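Local structure of 3-hydroxyacyl-thioester dehydratase Z (2C2I) at residues Arg107-Val113 and Thr126-Glu132; Arg2-Ser6 and Gly15-Gly19; Phe56-Ala61 and Pro99-Gly103. The protein probably interconverts (3R)-3-hydroxyacyl-CoA and (2E)-enoyl-CoA thioesters by removing or adding water, working as a homodimer of hotdog-fold subunits. All blocks are in the same frame, centred on the assembly; numbering follows the deposited sequence.

Contact 1. Residues Arg107-Val113 and Thr126-Glu132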
ATOM      1  N   ARG A 107      -2.607 -14.574  -7.418  1.00 15.55           N
ATOM      2  CA  ARG A 107      -3.030 -15.455  -6.332  1.00 15.61           C
ATOM      3  C   ARG A 107      -1.992 -15.352  -5.217  1.00 14.27           C
ATOM      4  O   ARG A 107      -0.794 -15.214  -5.480  1.00 14.62           O
ATOM      5  CB  ARG A 107      -3.128 -16.901  -6.848  1.00 16.60           C
ATOM      6  CG  ARG A 107      -3.382 -17.940  -5.807  1.00 19.10           C
ATOM      7  CD  ARG A 107      -3.716 -19.266  -6.484  1.00 22.88           C
ATOM      8  NE  ARG A 107      -2.526 -19.945  -6.992  1.00 24.47           N
ATOM      9  CZ  ARG A 107      -2.538 -21.201  -7.439  1.00 26.16           C
ATOM     10  NH1 ARG A 107      -3.677 -21.887  -7.442  1.00 23.52           N
ATOM     11  NH2 ARG A 107      -1.423 -21.769  -7.872  1.00 27.69           N
ATOM     12  N   ALA A 108      -2.448 -15.443  -3.974  1.00 13.01           N
ATOM     13  CA  ALA A 108      -1.556 -15.266  -2.844  1.00 12.46           C
ATOM     14  C   ALA A 108      -1.473 -16.532  -1.981  1.00 12.49           C
ATOM     15  O   ALA A 108      -2.453 -17.280  -1.901  1.00 12.64           O
ATOM     16  CB  ALA A 108      -2.005 -14.041  -1.985  1.00 12.29           C
ATOM     17  N   THR A 109      -0.311 -16.735  -1.348  1.00 12.01           N
ATOM     18  CA  THR A 109      -0.106 -17.738  -0.298  1.00 12.24           C
ATOM     19  C   THR A 109       0.386 -16.986   0.931  1.00 10.67           C
ATOM     20  O   THR A 109       1.285 -16.174   0.806  1.00 10.22           O
ATOM     21  CB  THR A 109       1.020 -18.697  -0.719  1.00 13.27           C
ATOM     22  OG1 THR A 109       0.649 -19.303  -1.974  1.00 17.19           O
ATOM     23  CG2 THR A 109       1.210 -19.773   0.355  1.00 14.74           C
ATOM     24  N   SER A 110      -0.193 -17.244   2.106  1.00 10.33           N
ATOM     25  CA  SER A 110       0.278 -16.577   3.333  1.00  9.80           C
ATOM     26  C   SER A 110       0.617 -17.560   4.460  1.00  9.72           C
ATOM     27  O   SER A 110       0.021 -18.646   4.556  1.00 10.23           O
ATOM     28  CB  SER A 110      -0.778 -15.583   3.843  1.00  9.76           C
ATOM     29  OG  SER A 110      -1.008 -14.532   2.909  1.00  8.86           O
ATOM     30  N   SER A 111       1.531 -17.146   5.331  1.00 10.17           N
ATOM     31  CA  SER A 111       1.893 -17.912   6.533  1.00 10.81           C
ATOM     32  C   SER A 111       1.881 -16.997   7.727  1.00 10.65           C
ATOM     33  O   SER A 111       2.154 -15.797   7.595  1.00  9.15           O
ATOM     34  CB  SER A 111       3.307 -18.478   6.391  1.00 12.32           C
ATOM     35  OG  SER A 111       3.403 -19.229   5.194  1.00 16.87           O
ATOM     36  N   LEU A 112       1.574 -17.550   8.903  1.00  9.84           N
ATOM     37  CA  LEU A 112       1.589 -16.741  10.113  1.00 10.30           C
ATOM     38  C   LEU A 112       2.988 -16.718  10.741  1.00 10.24           C
ATOM     39  O   LEU A 112       3.509 -17.759  11.189  1.00 10.20           O
ATOM     40  CB  LEU A 112       0.539 -17.297  11.090  1.00 10.12           C
ATOM     41  CG  LEU A 112       0.225 -16.572  12.378  1.00 12.75           C
ATOM     42  CD1 LEU A 112      -0.193 -15.124  12.060  1.00 12.86           C
ATOM     43  CD2 LEU A 112      -0.935 -17.345  13.034  1.00 11.88           C
ATOM     44  N   VAL A 113       3.606 -15.536  10.761  1.00  9.15           N
ATOM     45  CA  VAL A 113       4.940 -15.384  11.340  1.00  9.67           C
ATOM     46  C   VAL A 113       4.875 -15.387  12.867  1.00 10.01           C
ATOM     47  O   VAL A 113       5.655 -16.090  13.539  1.00 11.16           O
ATOM     48  CB  VAL A 113       5.642 -14.123  10.810  1.00  9.19           C
ATOM     49  CG1 VAL A 113       7.001 -13.935  11.467  1.00 11.22           C
ATOM     50  CG2 VAL A 113       5.826 -14.244   9.303  1.00 10.18           C
ATOM     51  N   THR A 126       1.639 -10.997  12.570  1.00  7.80           N
ATOM     52  CA  THR A 126       2.594 -10.699  11.521  1.00  6.62           C
ATOM     53  C   THR A 126       2.479 -11.827  10.491  1.00  7.01           C
ATOM     54  O   THR A 126       2.586 -13.003  10.830  1.00  7.25           O
ATOM     55  CB  THR A 126       3.993 -10.553  12.094  1.00  6.92           C
ATOM     56  OG1 THR A 126       3.983  -9.493  13.064  1.00  6.51           O
ATOM     57  CG2 THR A 126       5.042 -10.250  10.998  1.00  5.99           C
ATOM     58  N   VAL A 127       2.264 -11.443   9.235  1.00  8.02           N
ATOM     59  CA  VAL A 127       1.907 -12.383   8.168  1.00  7.45           C
ATOM     60  C   VAL A 127       2.902 -12.224   7.012  1.00  8.45           C
ATOM     61  O   VAL A 127       3.234 -11.100   6.641  1.00  8.20           O
ATOM     62  CB  VAL A 127       0.468 -12.131   7.666  1.00  8.21           C
ATOM     63  CG1 VAL A 127       0.109 -13.114   6.530  1.00  8.09           C
ATOM     64  CG2 VAL A 127      -0.585 -12.252   8.815  1.00  8.32           C
ATOM     65  N   SER A 128       3.361 -13.348   6.453  1.00  8.45           N
ATOM     66  CA  SER A 128       4.165 -13.345   5.229  1.00 10.93           C
ATOM     67  C   SER A 128       3.285 -13.726   4.050  1.00 10.44           C
ATOM     68  O   SER A 128       2.542 -14.693   4.142  1.00 11.28           O
ATOM     69  CB  SER A 128       5.301 -14.353   5.341  1.00 11.99           C
ATOM     70  OG  SER A 128       4.788 -15.647   5.634  1.00 20.45           O
ATOM     71  N   THR A 129       3.360 -12.975   2.947  1.00 10.23           N
ATOM     72  CA  THR A 129       2.532 -13.277   1.782  1.00  9.41           C
ATOM     73  C   THR A 129       3.406 -13.218   0.537  1.00  9.99           C
ATOM     74  O   THR A 129       4.297 -12.365   0.424  1.00  9.66           O
ATOM     75  CB  THR A 129       1.312 -12.310   1.629  1.00  9.74           C
ATOM     76  OG1 THR A 129       0.504 -12.316   2.828  1.00  9.78           O
ATOM     77  CG2 THR A 129       0.417 -12.712   0.473  1.00  9.51           C
ATOM     78  N   THR A 130       3.153 -14.145  -0.380  1.00  9.67           N
ATOM     79  CA  THR A 130       3.706 -14.067  -1.694  1.00 11.42           C
ATOM     80  C   THR A 130       2.536 -14.006  -2.624  1.00 11.88           C
ATOM     81  O   THR A 130       1.634 -14.827  -2.523  1.00 12.22           O
ATOM     82  CB  THR A 130       4.621 -15.281  -1.981  1.00 12.51           C
ATOM     83  OG1 THR A 130       5.813 -15.115  -1.210  1.00 13.66           O
ATOM     84  CG2 THR A 130       5.000 -15.333  -3.468  1.00 14.94           C
ATOM     85  N   VAL A 131       2.531 -13.004  -3.507  1.00 11.99           N
ATOM     86  CA  VAL A 131       1.514 -12.898  -4.536  1.00 12.32           C
ATOM     87  C   VAL A 131       2.170 -13.312  -5.856  1.00 13.23           C
ATOM     88  O   VAL A 131       3.125 -12.667  -6.313  1.00 13.00           O
ATOM     89  CB  VAL A 131       0.936 -11.449  -4.658  1.00 11.89           C
ATOM     90  CG1 VAL A 131      -0.221 -11.406  -5.651  1.00 11.76           C
ATOM     91  CG2 VAL A 131       0.440 -10.940  -3.309  1.00 10.78           C
ATOM     92  N   GLU A 132       1.671 -14.397  -6.452  1.00 14.46           N
ATOM     93  CA  GLU A 132       2.133 -14.812  -7.778  1.00 16.59           C
ATOM     94  C   GLU A 132       1.251 -14.208  -8.851  1.00 16.67           C
ATOM     95  O   GLU A 132       0.084 -13.913  -8.604  1.00 16.54           O
ATOM     96  CB  GLU A 132       2.142 -16.338  -7.899  1.00 16.48           C
ATOM     97  CG  GLU A 132       0.779 -16.988  -7.927  1.00 17.57           C
ATOM     98  CD  GLU A 132       0.898 -18.519  -7.934  1.00 20.87           C
ATOM     99  OE1 GLU A 132       1.600 -19.069  -8.817  1.00 22.88           O
ATOM    100  OE2 GLU A 132       0.310 -19.161  -7.049  1.00 21.87           O
TER
HETATM  101  O   HOH W   1       0.904 -17.573  -4.267  1.00 21.50           O
HETATM  102  O   HOH W   2       1.173 -21.466  -9.691  1.00 28.79           O

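Contact 2. Residues Arg2-Ser6 and Gly15-Gly19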
ATOM      1  N   ARG A   2     -10.229 -21.414   6.317  1.00 32.49           N
ATOM      2  CA  ARG A   2      -9.901 -21.777   7.731  1.00 31.89           C
ATOM      3  C   ARG A   2     -10.514 -20.763   8.702  1.00 31.10           C
ATOM      4  O   ARG A   2     -10.378 -19.557   8.507  1.00 31.28           O
ATOM      5  CB  ARG A   2      -8.384 -21.841   7.893  1.00 31.76           C
ATOM      6  CG  ARG A   2      -7.880 -22.229   9.262  1.00 34.05           C
ATOM      7  CD  ARG A   2      -6.358 -22.262   9.275  1.00 35.29           C
ATOM      8  NE  ARG A   2      -5.868 -22.920  10.485  1.00 37.15           N
ATOM      9  CZ  ARG A   2      -4.588 -23.153  10.765  1.00 36.81           C
ATOM     10  NH1 ARG A   2      -3.621 -22.790   9.920  1.00 38.21           N
ATOM     11  NH2 ARG A   2      -4.274 -23.759  11.899  1.00 35.78           N
ATOM     12  N   THR A   3     -11.208 -21.249   9.731  1.00 29.73           N
ATOM     13  CA  THR A   3     -11.802 -20.375  10.744  1.00 28.52           C
ATOM     14  C   THR A   3     -11.027 -20.556  12.039  1.00 26.58           C
ATOM     15  O   THR A   3     -10.887 -21.678  12.530  1.00 26.75           O
ATOM     16  CB  THR A   3     -13.302 -20.689  11.009  1.00 29.69           C
ATOM     17  OG1 THR A   3     -14.078 -20.391   9.844  1.00 31.16           O
ATOM     18  CG2 THR A   3     -13.839 -19.853  12.168  1.00 30.14           C
ATOM     19  N   PHE A   4     -10.505 -19.459  12.570  1.00 23.87           N
ATOM     20  CA  PHE A   4      -9.910 -19.474  13.894  1.00 21.76           C
ATOM     21  C   PHE A   4     -11.029 -19.077  14.848  1.00 21.36           C
ATOM     22  O   PHE A   4     -11.554 -17.973  14.760  1.00 21.99           O
ATOM     23  CB  PHE A   4      -8.727 -18.498  13.963  1.00 20.31           C
ATOM     24  CG  PHE A   4      -7.523 -18.944  13.146  1.00 18.57           C
ATOM     25  CD1 PHE A   4      -6.582 -19.812  13.686  1.00 15.71           C
ATOM     26  CD2 PHE A   4      -7.339 -18.498  11.836  1.00 18.88           C
ATOM     27  CE1 PHE A   4      -5.474 -20.238  12.936  1.00 17.47           C
ATOM     28  CE2 PHE A   4      -6.240 -18.919  11.081  1.00 17.55           C
ATOM     29  CZ  PHE A   4      -5.307 -19.791  11.627  1.00 17.61           C
ATOM     30  N   GLU A   5     -11.377 -19.963  15.772  1.00 21.35           N
ATOM     31  CA  GLU A   5     -12.479 -19.693  16.708  1.00 21.33           C
ATOM     32  C   GLU A   5     -12.232 -18.500  17.638  1.00 20.32           C
ATOM     33  O   GLU A   5     -13.178 -17.955  18.220  1.00 19.93           O
ATOM     34  CB  GLU A   5     -12.841 -20.960  17.509  1.00 22.65           C
ATOM     35  CG  GLU A   5     -13.306 -22.162  16.654  1.00 27.04           C
ATOM     36  CD  GLU A   5     -14.582 -21.889  15.852  1.00 33.03           C
ATOM     37  OE1 GLU A   5     -15.475 -21.160  16.357  1.00 35.88           O
ATOM     38  OE2 GLU A   5     -14.695 -22.413  14.717  1.00 34.36           O
ATOM     39  N   SER A   6     -10.963 -18.101  17.783  1.00 18.17           N
ATOM     40  CA  SER A   6     -10.567 -17.012  18.686  1.00 16.91           C
ATOM     41  C   SER A   6      -9.140 -16.599  18.404  1.00 15.98           C
ATOM     42  O   SER A   6      -8.428 -17.302  17.719  1.00 14.35           O
ATOM     43  CB  SER A   6     -10.614 -17.476  20.147  1.00 16.63           C
ATOM     44  OG  SER A   6      -9.525 -18.357  20.403  1.00 16.99           O
ATOM     45  N   GLY A  15       3.660 -19.791  13.091  1.00 15.86           N
ATOM     46  CA  GLY A  15       4.580 -20.704  12.453  1.00 17.23           C
ATOM     47  C   GLY A  15       3.902 -21.723  11.544  1.00 18.65           C
ATOM     48  O   GLY A  15       4.544 -22.708  11.144  1.00 19.91           O
ATOM     49  N   GLU A  16       2.620 -21.508  11.224  1.00 18.40           N
ATOM     50  CA  GLU A  16       1.902 -22.340  10.232  1.00 19.66           C
ATOM     51  C   GLU A  16       1.535 -21.563   8.970  1.00 19.39           C
ATOM     52  O   GLU A  16       1.381 -20.341   9.005  1.00 17.62           O
ATOM     53  CB  GLU A  16       0.609 -22.920  10.824  1.00 19.37           C
ATOM     54  CG  GLU A  16       0.828 -23.881  11.995  1.00 20.63           C
ATOM     55  CD  GLU A  16      -0.462 -24.429  12.581  1.00 21.77           C
ATOM     56  OE1 GLU A  16      -1.574 -24.056  12.120  1.00 23.13           O
ATOM     57  OE2 GLU A  16      -0.364 -25.252  13.514  1.00 24.61           O
ATOM     58  N   LYS A  17       1.380 -22.291   7.858  1.00 20.03           N
ATOM     59  CA  LYS A  17       0.736 -21.760   6.654  1.00 20.46           C
ATOM     60  C   LYS A  17      -0.738 -21.502   6.973  1.00 19.79           C
ATOM     61  O   LYS A  17      -1.378 -22.286   7.680  1.00 19.88           O
ATOM     62  CB  LYS A  17       0.901 -22.743   5.474  1.00 21.14           C
ATOM     63  CG  LYS A  17       0.298 -22.287   4.158  1.00 23.19           C
ATOM     64  CD  LYS A  17       0.424 -23.370   3.069  1.00 24.48           C
ATOM     65  CE  LYS A  17      -0.464 -23.047   1.866  1.00 30.52           C
ATOM     66  NZ  LYS A  17      -0.140 -23.868   0.642  1.00 31.57           N
ATOM     67  N   VAL A  18      -1.283 -20.390   6.483  1.00 18.49           N
ATOM     68  CA  VAL A  18      -2.705 -20.098   6.701  1.00 18.75           C
ATOM     69  C   VAL A  18      -3.553 -20.151   5.423  1.00 19.05           C
ATOM     70  O   VAL A  18      -4.770 -19.988   5.483  1.00 20.13           O
ATOM     71  CB  VAL A  18      -2.932 -18.765   7.473  1.00 18.81           C
ATOM     72  CG1 VAL A  18      -2.467 -18.900   8.894  1.00 19.44           C
ATOM     73  CG2 VAL A  18      -2.211 -17.622   6.773  1.00 17.86           C
ATOM     74  N   GLY A  19      -2.912 -20.376   4.279  1.00 18.22           N
ATOM     75  CA  GLY A  19      -3.652 -20.770   3.093  1.00 17.17           C
ATOM     76  C   GLY A  19      -3.186 -20.191   1.774  1.00 16.76           C
ATOM     77  O   GLY A  19      -2.028 -19.742   1.620  1.00 16.37           O
TER

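Contact 3. Residues Phe56-Ala61 and Pro99-Gly103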
ATOM      1  N   PHE A  56       6.716  -2.000 -20.985  1.00 25.02           N
ATOM      2  CA  PHE A  56       5.902  -3.143 -20.596  1.00 24.90           C
ATOM      3  C   PHE A  56       4.947  -3.641 -21.683  1.00 25.32           C
ATOM      4  O   PHE A  56       4.378  -4.734 -21.550  1.00 25.12           O
ATOM      5  CB  PHE A  56       5.148  -2.825 -19.298  1.00 23.84           C
ATOM      6  CG  PHE A  56       6.047  -2.392 -18.170  1.00 22.89           C
ATOM      7  CD1 PHE A  56       6.822  -3.326 -17.484  1.00 22.83           C
ATOM      8  CD2 PHE A  56       6.101  -1.056 -17.772  1.00 22.42           C
ATOM      9  CE1 PHE A  56       7.664  -2.928 -16.433  1.00 22.07           C
ATOM     10  CE2 PHE A  56       6.936  -0.652 -16.697  1.00 19.80           C
ATOM     11  CZ  PHE A  56       7.715  -1.590 -16.043  1.00 21.44           C
ATOM     12  N   GLY A  57       4.766  -2.846 -22.747  1.00 25.34           N
ATOM     13  CA  GLY A  57       3.863  -3.209 -23.862  1.00 25.42           C
ATOM     14  C   GLY A  57       2.367  -3.152 -23.583  1.00 25.15           C
ATOM     15  O   GLY A  57       1.543  -3.328 -24.476  1.00 26.48           O
ATOM     16  N   THR A  58       1.998  -2.896 -22.337  1.00 23.57           N
ATOM     17  CA  THR A  58       0.604  -2.805 -21.949  1.00 22.91           C
ATOM     18  C   THR A  58       0.615  -2.138 -20.584  1.00 20.92           C
ATOM     19  O   THR A  58       1.689  -1.987 -19.993  1.00 20.10           O
ATOM     20  CB  THR A  58      -0.061  -4.209 -21.846  1.00 23.49           C
ATOM     21  OG1 THR A  58      -1.471  -4.065 -21.621  1.00 25.19           O
ATOM     22  CG2 THR A  58       0.569  -5.038 -20.701  1.00 24.80           C
ATOM     23  N   THR A  59      -0.557  -1.747 -20.106  1.00 20.01           N
ATOM     24  CA  THR A  59      -0.677  -1.106 -18.792  1.00 18.98           C
ATOM     25  C   THR A  59      -0.365  -2.136 -17.708  1.00 17.82           C
ATOM     26  O   THR A  59      -0.676  -3.327 -17.873  1.00 17.49           O
ATOM     27  CB  THR A  59      -2.069  -0.483 -18.547  1.00 19.19           C
ATOM     28  OG1 THR A  59      -3.114  -1.389 -18.927  1.00 21.22           O
ATOM     29  CG2 THR A  59      -2.226   0.839 -19.338  1.00 19.77           C
ATOM     30  N   ILE A  60       0.243  -1.676 -16.613  1.00 16.14           N
ATOM     31  CA  ILE A  60       0.514  -2.540 -15.449  1.00 14.76           C
ATOM     32  C   ILE A  60      -0.183  -1.971 -14.200  1.00 14.65           C
ATOM     33  O   ILE A  60      -0.446  -0.758 -14.124  1.00 13.61           O
ATOM     34  CB  ILE A  60       2.060  -2.754 -15.219  1.00 14.80           C
ATOM     35  CG1 ILE A  60       2.793  -1.450 -14.867  1.00 14.71           C
ATOM     36  CG2 ILE A  60       2.733  -3.429 -16.415  1.00 15.60           C
ATOM     37  CD1 ILE A  60       4.244  -1.651 -14.486  1.00 14.79           C
ATOM     38  N   ALA A  61      -0.500  -2.831 -13.232  1.00 12.54           N
ATOM     39  CA  ALA A  61      -1.111  -2.389 -11.982  1.00 11.96           C
ATOM     40  C   ALA A  61      -0.144  -1.498 -11.192  1.00 10.06           C
ATOM     41  O   ALA A  61       1.055  -1.590 -11.333  1.00 10.51           O
ATOM     42  CB  ALA A  61      -1.507  -3.605 -11.118  1.00 12.01           C
ATOM     43  N   PRO A  99       6.157  -6.961 -12.628  1.00 17.49           N
ATOM     44  CA  PRO A  99       4.937  -6.181 -12.852  1.00 17.42           C
ATOM     45  C   PRO A  99       3.692  -7.060 -13.072  1.00 17.02           C
ATOM     46  O   PRO A  99       3.797  -8.243 -13.393  1.00 17.71           O
ATOM     47  CB  PRO A  99       5.251  -5.368 -14.127  1.00 17.45           C
ATOM     48  CG  PRO A  99       6.728  -5.382 -14.247  1.00 20.10           C
ATOM     49  CD  PRO A  99       7.158  -6.733 -13.689  1.00 18.18           C
ATOM     50  N   VAL A 100       2.523  -6.480 -12.856  1.00 16.57           N
ATOM     51  CA  VAL A 100       1.282  -7.183 -13.058  1.00 17.76           C
ATOM     52  C   VAL A 100       0.650  -6.544 -14.292  1.00 18.66           C
ATOM     53  O   VAL A 100       0.092  -5.443 -14.192  1.00 18.93           O
ATOM     54  CB  VAL A 100       0.354  -7.045 -11.834  1.00 16.77           C
ATOM     55  CG1 VAL A 100      -0.980  -7.766 -12.061  1.00 18.89           C
ATOM     56  CG2 VAL A 100       1.055  -7.572 -10.562  1.00 16.56           C
ATOM     57  N   PRO A 101       0.756  -7.209 -15.463  1.00 19.91           N
ATOM     58  CA  PRO A 101       0.015  -6.663 -16.603  1.00 20.18           C
ATOM     59  C   PRO A 101      -1.464  -6.607 -16.281  1.00 20.16           C
ATOM     60  O   PRO A 101      -1.989  -7.526 -15.660  1.00 20.17           O
ATOM     61  CB  PRO A 101       0.279  -7.704 -17.712  1.00 20.93           C
ATOM     62  CG  PRO A 101       1.583  -8.314 -17.333  1.00 21.47           C
ATOM     63  CD  PRO A 101       1.520  -8.417 -15.837  1.00 19.68           C
ATOM     64  N   VAL A 102      -2.139  -5.534 -16.683  1.00 20.11           N
ATOM     65  CA  VAL A 102      -3.585  -5.456 -16.550  1.00 21.10           C
ATOM     66  C   VAL A 102      -4.197  -6.633 -17.325  1.00 21.86           C
ATOM     67  O   VAL A 102      -3.660  -7.019 -18.354  1.00 22.51           O
ATOM     68  CB  VAL A 102      -4.135  -4.103 -17.062  1.00 21.16           C
ATOM     69  CG1 VAL A 102      -5.646  -4.118 -17.055  1.00 23.30           C
ATOM     70  CG2 VAL A 102      -3.643  -2.950 -16.189  1.00 21.24           C
ATOM     71  N   GLY A 103      -5.285  -7.196 -16.806  1.00 22.54           N
ATOM     72  CA  GLY A 103      -5.903  -8.409 -17.365  1.00 23.98           C
ATOM     73  C   GLY A 103      -5.353  -9.718 -16.834  1.00 24.06           C
ATOM     74  O   GLY A 103      -5.959 -10.765 -17.044  1.00 26.03           O
TER
HETATM   75  O   HOH W   3       2.779  -3.838 -11.708  1.00 11.14           O

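Contact 1. Residues Arg107-Val113 and Thr126-Glu132
Arg-107 and Glu-132 lie side by side on neighbouring antiparallel strands and point the same way. From its base outward, Arg-107 CB lies 4.1 Å from Glu-132 CG. Arg-107 CG and CD each stay 4.1 Å from Glu-132 OE2, and the chain bends at chi3 (78°), which turns the guanidinium back to Glu-132. Arg-107 NE donates to Glu-132 OE2 at 2.9 Å, in a salt bridge. Arg-107 NH2 reaches Glu-132 OE2 at 3.2 Å, with a more bent N-H...O angle of 139°. OE2 sits in the guanidinium plane, but both nitrogens meet it from one face of the carboxylate, well out of its plane. The two planes are 47° apart. A water accepts weakly from NH2 and donates to Glu-132 OE1 at 2.6 Å. On the other face of the sheet, Ser-110 OG and Thr-129 OG1 share a 2.7 Å hydrogen bond. Thr-129 OG1 is also bonded to Gln-74, in the helix 70-75 that packs on this face. Backbone bonds join Thr-109 to Thr-130 and Ser-111 to Ser-128 in both directions. The segments belong to the beta hairpin of strands 105-119 and 122-133, part of the antiparallel sheet of the hotdog fold.

Contact 2. Residues Arg2-Ser6 and Gly15-Gly19
Arg-2 and Glu-16 meet with their side chains crossing at about a right angle, yet their flat ends are nearly coplanar, 15° apart. The arginine chain is extended from CG to NE, with CG anti to the backbone N (chi1 -179°). This carries the guanidinium across to the second segment. Arg-2 NH2 donates to Glu-16 OE1 at 2.7 Å, and the bond is nearly straight (165°). OE1 is approached almost along its C-O direction and lies in the guanidinium plane. Arg-2 NH1 makes a weak bond to Glu-16 OE1 at 3.3 Å. The carboxylate is therefore held at the guanidinium edge by one oxygen, through one short, nearly straight bond and one weak one. The backbone O of Lys-17 also lies at this edge, 3.2 Å from Arg-2 NH1, but the angle is too poor for a hydrogen bond.

The two segments flank the short helix 7-12. Strand 3-4 pairs in parallel with strand 79-80, whereas residues 17-19 lie in strand 17-25, outermost in the antiparallel hotdog sheet of this chain. There Val-18 and Gly-19 together lie across from Ser-110 of strand 105-119, a classic beta bulge.

Phe-4 approaches from one face of the Arg-2 guanidinium, its CZ 3.3 Å above the plane and offset toward the rim. At the edge of the phenyl ring, near its plane, lies Val-18 CG1, 4.0 Å from Phe-4 CZ. The Phe-4 and Val-18 side chains also cross at about a right angle. Val-18 CG1 comes within 4.2 Å of Arg-2 NH1, at an oblique angle to the guanidinium. Ala-13 touches both Arg-2 and Phe-4, and Tyr-78 packs on Val-18.

Contact 3. Residues Phe56-Ala61 and Pro99-Gly103
Two loops that supply residues of the probable substrate site are joined here by a single backbone bridge between Ile-60 and Pro-101. Ile-60, Ala-61 and Pro-99 probably bind substrate. Two hydrogen bonds make the join. Val-102 N donates to Thr-59 O at 2.9 Å, with the N-H pointing almost exactly at the oxygen (179°). Ala-61 N donates to Val-100 O at 2.8 Å, in the plane of that carbonyl. A water adds a third link, accepting from Val-100 N and donating to Ala-61 O.

Side chains pack beside the bridge. With CG1 set between its backbone N and carbonyl carbon (chi1 64°), Ile-60 carries CD1 over one face of the Phe-56 ring, offset toward the rim. Ile-60 CD1 and CG2 each lie 3.9 Å from Pro-99 CB. The Phe-56 and Pro-99 side chains cross at about a right angle, and Phe-56 CE1 meets Pro-99 CG at 3.4 Å. Farther along, Val-102 CG2 packs 3.2 Å from Thr-59 OG1, whose hydrogen bond is to Gln-28 at the start of helix 28-38. Leu-85 and Ile-87 of the second subunit pack on Phe-56 and Ile-60, so this apolar cluster also reaches the dimer interface.

The backbone oxygen of Ile-60 is hydrogen-bonded to ND1 of His-45, a histidine that is probably important for catalysis. Ala-61 N is in the same peptide group as this oxygen, so its bond to Val-100 O helps to hold that group. The bond to Thr-59 O holds the one before. The bridge probably acts as a second shell that helps to position the histidine.

Strand 17-25 of contact 2 is the neighbour of strand 105-119 of contact 1 in the antiparallel sheet; the contact centres are 12 Å apart. Leu-112 joins them: Leu-112 O is 2.8 Å from Gly-15 N, and Leu-112 N is 2.8 Å from Glu-16 O, both probable hydrogen bonds. Contact 3 lies apart, its centre 22 Å from that of contact 1 and 33 Å from that of contact 2. Contacts 2 and 3 are on opposite sides of the chain's centre, with nearest atoms about 17 Å apart. The chain passes from 99-103 almost directly into strand 105-119. Contact 3 is beside the probable active site: the side chains of Ile-60 and His-45 are about 4 Å apart.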